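Local coordinates for GH5 (Bacteroidetes bacterium AC2a, PDB 4YHE), which probably hydrolyses beta-1,4-glucosidic links in cellulose or related glucans, as a family 5 glycoside hydrolase with a beta/alpha-barrel fold, at residues F159-E164 / G210-V215; W189-V194 / L227-V232. One frame throughout, in Å; residues are numbered along the deposited sequence.

Overall arrangement
Both contacts belong to the beta/alpha barrel of this single-chain protein, contact 1 in its inner sheet of eight parallel strands and contact 2 in the layer around it. Their segments alternate along the sequence: 159-164, 189-194, 210-215, 227-232. Contact 1 pairs the C-terminal ends of neighbouring strands 157-160 and 209-212 and the loops just after them. Contact 2 sets helix 181-199, which connects those two strands, against the loop leading into the next strand, 236-242. Their centres lie about 12 Å apart. Asn190 of the helix joins them, hydrogen-bonding through OD1 to Thr161 OG1 and through ND2 to Pro212 O, so one side chain ties the crossover helix to both chains where they leave or near the end of the barrel strands.

Contact 1 (F159-E164 / G210-V215); sequences FETLNE and GVPGYV
Phe159 and Thr161 bracket Gly210 with two backbone hydrogen bonds: Gly210 N gives to Phe159 O at 2.8 Å, and Thr161 N gives to Gly210 O at 3.0 Å, the latter nearly in line with the C=O bond. Between them Glu160 CA approaches Gly210 O at 3.4 Å in a CA-H...O contact. Gly210 brings no side chain to the sheet face on which Glu160 lies; the extended Glu160 (CG anti to the backbone N, chi1 175°) carries its carboxylate to Arg59, Tyr292 and Asn101. This is parallel pairing of adjacent strands in a beta/alpha barrel. Past strand 157-160 comes the Asn163-Glu164 pair, where GH5 enzymes carry their acid/base, a role probably held here by Glu164, whose OE2 hydrogen-bonds to His241 ND1. Van der Waals contacts, several against oxygen, and one water make up the rest. Thr161 OG1, bonded to Asn190, sits 3.4 Å from Pro212 CD, while its methyl CG2 lies 3.9 Å from Val211 CG1. Pro212 CG lies 3.6 Å from both Leu162 O and Asn163 O. A water donates to both Asn163 O and Gly213 O, 2.7 Å from each, bridging the chains before they close again where Glu164 CB rests against Val215 CG2.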
loop_
_atom_site.group_PDB
_atom_site.type_symbol
_atom_site.label_atom_id
_atom_site.label_comp_id
_atom_site.label_asym_id
_atom_site.label_seq_id
_atom_site.Cartn_x
_atom_site.Cartn_y
_atom_site.Cartn_z
ATOM N N PHE A 159 -3.264 -1.495 -11.370
ATOM C CA PHE A 159 -1.927 -0.930 -11.412
ATOM C C PHE A 159 -1.869 0.245 -10.432
ATOM O O PHE A 159 -2.729 1.135 -10.482
ATOM C CB PHE A 159 -1.566 -0.391 -12.795
ATOM C CG PHE A 159 -1.416 -1.432 -13.870
ATOM C CD1 PHE A 159 -1.348 -2.778 -13.588
ATOM C CD2 PHE A 159 -1.310 -1.031 -15.191
ATOM C CE1 PHE A 159 -1.209 -3.701 -14.604
ATOM C CE2 PHE A 159 -1.159 -1.946 -16.224
ATOM C CZ PHE A 159 -1.110 -3.287 -15.926
ATOM N N GLU A 160 -0.850 0.257 -9.574
ATOM C CA GLU A 160 -0.581 1.371 -8.682
ATOM C C GLU A 160 0.689 2.056 -9.195
ATOM O O GLU A 160 1.725 1.407 -9.326
ATOM C CB GLU A 160 -0.430 0.851 -7.273
ATOM C CG GLU A 160 -0.026 1.871 -6.225
ATOM C CD GLU A 160 0.246 1.181 -4.900
ATOM O OE1 GLU A 160 -0.720 0.718 -4.223
ATOM O OE2 GLU A 160 1.448 1.068 -4.574
ATOM N N THR A 161 0.586 3.341 -9.515
ATOM C CA THR A 161 1.589 4.013 -10.339
ATOM C C THR A 161 2.981 4.056 -9.737
ATOM O O THR A 161 3.979 3.897 -10.463
ATOM C CB THR A 161 1.185 5.461 -10.679
ATOM O OG1 THR A 161 0.850 6.191 -9.497
ATOM C CG2 THR A 161 -0.001 5.467 -11.595
ATOM N N LEU A 162 3.022 4.352 -8.443
ATOM C CA LEU A 162 4.228 4.637 -7.681
ATOM C C LEU A 162 3.946 4.237 -6.240
ATOM O O LEU A 162 2.795 3.988 -5.882
ATOM C CB LEU A 162 4.523 6.132 -7.688
ATOM C CG LEU A 162 4.594 6.800 -9.052
ATOM C CD1 LEU A 162 4.628 8.309 -8.896
ATOM C CD2 LEU A 162 5.863 6.330 -9.728
ATOM N N ASN A 163 4.988 4.203 -5.429
ATOM C CA ASN A 163 4.873 3.890 -4.021
ATOM C C ASN A 163 4.921 5.130 -3.099
ATOM O O ASN A 163 3.922 5.870 -2.999
ATOM C CB ASN A 163 5.894 2.828 -3.639
ATOM C CG ASN A 163 5.707 2.324 -2.228
ATOM O OD1 ASN A 163 4.561 2.086 -1.787
ATOM N ND2 ASN A 163 6.815 2.213 -1.479
ATOM N N GLU A 164 6.044 5.357 -2.418
ATOM C CA GLU A 164 6.127 6.399 -1.410
ATOM C C GLU A 164 7.138 7.416 -1.903
ATOM O O GLU A 164 8.338 7.230 -1.733
ATOM C CB GLU A 164 6.548 5.818 -0.064
ATOM C CG GLU A 164 5.470 4.942 0.601
ATOM C CD GLU A 164 5.848 4.511 2.005
ATOM O OE1 GLU A 164 7.054 4.599 2.348
ATOM O OE2 GLU A 164 4.948 4.062 2.761
ATOM N N GLY A 210 -4.437 2.987 -9.214
ATOM C CA GLY A 210 -4.216 3.645 -7.924
ATOM C C GLY A 210 -3.132 4.693 -8.053
ATOM O O GLY A 210 -2.089 4.429 -8.626
ATOM N N VAL A 211 -3.392 5.888 -7.537
ATOM C CA VAL A 211 -2.396 6.949 -7.534
ATOM C C VAL A 211 -2.180 7.475 -6.101
ATOM O O VAL A 211 -3.140 7.693 -5.348
ATOM C CB VAL A 211 -2.759 8.113 -8.475
ATOM C CG1 VAL A 211 -2.725 7.683 -9.910
ATOM C CG2 VAL A 211 -4.109 8.733 -8.135
ATOM N N PRO A 212 -0.902 7.696 -5.719
ATOM C CA PRO A 212 -0.647 8.157 -4.348
ATOM C C PRO A 212 -0.267 9.607 -4.262
ATOM O O PRO A 212 0.159 10.192 -5.287
ATOM C CB PRO A 212 0.540 7.308 -3.939
ATOM C CG PRO A 212 1.330 7.176 -5.166
ATOM C CD PRO A 212 0.313 7.096 -6.298
ATOM N N GLY A 213 -0.409 10.157 -3.055
ATOM C CA GLY A 213 0.092 11.486 -2.719
ATOM C C GLY A 213 1.455 11.398 -2.018
ATOM O O GLY A 213 2.048 10.318 -1.914
ATOM N N TYR A 214 1.931 12.537 -1.513
ATOM C CA TYR A 214 3.295 12.647 -1.030
ATOM C C TYR A 214 3.570 11.658 0.103
ATOM O O TYR A 214 2.859 11.654 1.114
ATOM C CB TYR A 214 3.569 14.063 -0.522
ATOM C CG TYR A 214 5.043 14.330 -0.327
ATOM C CD1 TYR A 214 5.818 14.834 -1.355
ATOM C CD2 TYR A 214 5.653 14.071 0.886
ATOM C CE1 TYR A 214 7.164 15.097 -1.175
ATOM C CE2 TYR A 214 6.990 14.303 1.071
ATOM C CZ TYR A 214 7.741 14.826 0.045
ATOM O OH TYR A 214 9.075 15.048 0.292
ATOM N N VAL A 215 4.596 10.826 -0.098
ATOM C CA VAL A 215 4.993 9.741 0.829
ATOM C C VAL A 215 3.811 8.888 1.343
ATOM O O VAL A 215 3.902 8.295 2.380
ATOM C CB VAL A 215 5.925 10.248 1.983
ATOM C CG1 VAL A 215 5.212 10.958 3.112
ATOM C CG2 VAL A 215 6.781 9.106 2.519
HETATM O O HOH W 1 3.839 8.553 -2.936
#

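Contact 2 (W189-V194 / L227-V232); sequences WNQVCV and LPEDVV
Pro228 presses its ring against one side of the helix, between Asn190 and Val194. Its CG lies 3.8 Å from Asn190 CB and equally far from Val194 CG2, the valine side chain crossing the ring at about a right angle. Leu236 of the following strand touches both Pro228 and Val194. More sparsely, at the end of this packed side, Val194 CG1 meets Asp230 OD1 at 3.7 Å, an oxygen that also accepts Val231 N and a salt bridge from Arg198. Beside the proline, Gln191 grips the loop backbone with both ends of its carboxamide. Glu229 N donates to a lone pair of Gln191 OE1 at 2.8 Å, a bent bond (140° at the hydrogen), whereas Gln191 NE2 gives an almost straight one to Glu229 O, also 2.8 Å and in the plane of the amide. CG anti to the backbone N (chi1 -174°) and a bend at chi2 bring the amide alongside Glu229; NE2 also bonds Asp195. Toward solvent the contact thins: of the Glu229 side chain mainly CB comes close, 3.8 Å from Gln191 OE1, and the carboxylate leads away. Such a helix, docked on the loop into strand 236-242, one strand beyond the one it precedes, belongs to the outer helical layer of a TIM barrel.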
loop_
_atom_site.group_PDB
_atom_site.type_symbol
_atom_site.label_atom_id
_atom_site.label_comp_id
_atom_site.label_asym_id
_atom_site.label_seq_id
_atom_site.Cartn_x
_atom_site.Cartn_y
_atom_site.Cartn_z
ATOM N N TRP A 189 4.203 13.199 -12.378
ATOM C CA TRP A 189 4.604 11.800 -12.507
ATOM C C TRP A 189 3.369 10.911 -12.575
ATOM O O TRP A 189 3.303 10.008 -13.388
ATOM C CB TRP A 189 5.471 11.372 -11.345
ATOM C CG TRP A 189 6.905 11.908 -11.396
ATOM C CD1 TRP A 189 7.439 12.787 -12.298
ATOM C CD2 TRP A 189 7.938 11.608 -10.462
ATOM N NE1 TRP A 189 8.758 13.017 -12.003
ATOM C CE2 TRP A 189 9.093 12.327 -10.868
ATOM C CE3 TRP A 189 8.005 10.807 -9.310
ATOM C CZ2 TRP A 189 10.295 12.243 -10.185
ATOM C CZ3 TRP A 189 9.202 10.749 -8.599
ATOM C CH2 TRP A 189 10.354 11.457 -9.066
ATOM N N ASN A 190 2.393 11.146 -11.717
ATOM C CA ASN A 190 1.176 10.322 -11.766
ATOM C C ASN A 190 0.456 10.488 -13.102
ATOM O O ASN A 190 -0.068 9.508 -13.650
ATOM C CB ASN A 190 0.204 10.603 -10.620
ATOM C CG ASN A 190 0.593 9.923 -9.302
ATOM O OD1 ASN A 190 1.233 8.862 -9.267
ATOM N ND2 ASN A 190 0.210 10.558 -8.198
ATOM N N GLN A 191 0.428 11.714 -13.642
ATOM C CA GLN A 191 -0.210 11.934 -14.951
ATOM C C GLN A 191 0.481 11.112 -16.045
ATOM O O GLN A 191 -0.175 10.436 -16.839
ATOM C CB GLN A 191 -0.195 13.417 -15.323
ATOM C CG GLN A 191 -0.948 13.775 -16.596
ATOM C CD GLN A 191 -2.423 13.523 -16.477
ATOM O OE1 GLN A 191 -3.109 14.191 -15.713
ATOM N NE2 GLN A 191 -2.924 12.557 -17.223
ATOM N N VAL A 192 1.802 11.185 -16.066
ATOM C CA VAL A 192 2.621 10.438 -17.020
ATOM C C VAL A 192 2.402 8.911 -16.912
ATOM O O VAL A 192 2.269 8.233 -17.926
ATOM C CB VAL A 192 4.093 10.852 -16.845
ATOM C CG1 VAL A 192 5.065 9.818 -17.384
ATOM C CG2 VAL A 192 4.313 12.209 -17.531
ATOM N N CYS A 193 2.290 8.388 -15.688
ATOM C CA CYS A 193 2.035 6.963 -15.498
ATOM C C CYS A 193 0.665 6.575 -16.035
ATOM O O CYS A 193 0.555 5.588 -16.757
ATOM C CB CYS A 193 2.205 6.541 -14.023
ATOM S SG CYS A 193 3.911 6.721 -13.451
ATOM N N VAL A 194 -0.366 7.349 -15.687
ATOM C CA VAL A 194 -1.716 7.103 -16.182
ATOM C C VAL A 194 -1.735 7.151 -17.742
ATOM O O VAL A 194 -2.285 6.262 -18.382
ATOM C CB VAL A 194 -2.730 8.115 -15.585
ATOM C CG1 VAL A 194 -4.088 8.004 -16.265
ATOM C CG2 VAL A 194 -2.879 7.896 -14.082
ATOM N N LEU A 227 -5.817 14.394 -8.954
ATOM C CA LEU A 227 -6.166 13.213 -9.752
ATOM C C LEU A 227 -5.848 13.436 -11.220
ATOM O O LEU A 227 -6.330 14.397 -11.803
ATOM C CB LEU A 227 -7.648 12.896 -9.614
ATOM C CG LEU A 227 -8.057 12.469 -8.233
ATOM C CD1 LEU A 227 -9.558 12.620 -8.098
ATOM C CD2 LEU A 227 -7.641 11.014 -7.989
ATOM N N PRO A 228 -5.042 12.556 -11.841
ATOM C CA PRO A 228 -4.722 12.803 -13.254
ATOM C C PRO A 228 -5.943 12.906 -14.171
ATOM O O PRO A 228 -6.984 12.312 -13.901
ATOM C CB PRO A 228 -3.870 11.577 -13.641
ATOM C CG PRO A 228 -3.164 11.228 -12.355
ATOM C CD PRO A 228 -4.181 11.502 -11.268
ATOM N N GLU A 229 -5.799 13.678 -15.229
ATOM C CA GLU A 229 -6.785 13.676 -16.322
ATOM C C GLU A 229 -6.739 12.316 -17.006
ATOM O O GLU A 229 -5.664 11.857 -17.356
ATOM C CB GLU A 229 -6.448 14.774 -17.321
ATOM C CG GLU A 229 -6.658 16.167 -16.777
ATOM C CD GLU A 229 -8.122 16.446 -16.454
ATOM O OE1 GLU A 229 -8.952 16.434 -17.389
ATOM O OE2 GLU A 229 -8.458 16.666 -15.271
ATOM N N ASP A 230 -7.895 11.668 -17.149
ATOM C CA ASP A 230 -7.953 10.298 -17.621
ATOM C C ASP A 230 -8.778 10.252 -18.915
ATOM O O ASP A 230 -9.567 11.162 -19.175
ATOM C CB ASP A 230 -8.585 9.389 -16.558
ATOM C CG ASP A 230 -8.152 7.916 -16.695
ATOM O OD1 ASP A 230 -7.447 7.562 -17.682
ATOM O OD2 ASP A 230 -8.528 7.120 -15.812
ATOM N N VAL A 231 -8.602 9.179 -19.683
ATOM C CA VAL A 231 -9.310 8.979 -20.962
ATOM C C VAL A 231 -10.668 8.338 -20.769
ATOM O O VAL A 231 -11.456 8.229 -21.716
ATOM C CB VAL A 231 -8.501 8.110 -21.949
ATOM C CG1 VAL A 231 -7.113 8.693 -22.160
ATOM C CG2 VAL A 231 -8.438 6.659 -21.495
ATOM N N VAL A 232 -10.919 7.869 -19.568
ATOM C CA VAL A 232 -12.210 7.302 -19.188
ATOM C C VAL A 232 -12.534 7.784 -17.799
ATOM O O VAL A 232 -11.626 8.200 -17.074
ATOM C CB VAL A 232 -12.201 5.772 -19.146
ATOM C CG1 VAL A 232 -12.206 5.211 -20.557
ATOM C CG2 VAL A 232 -10.990 5.259 -18.368
#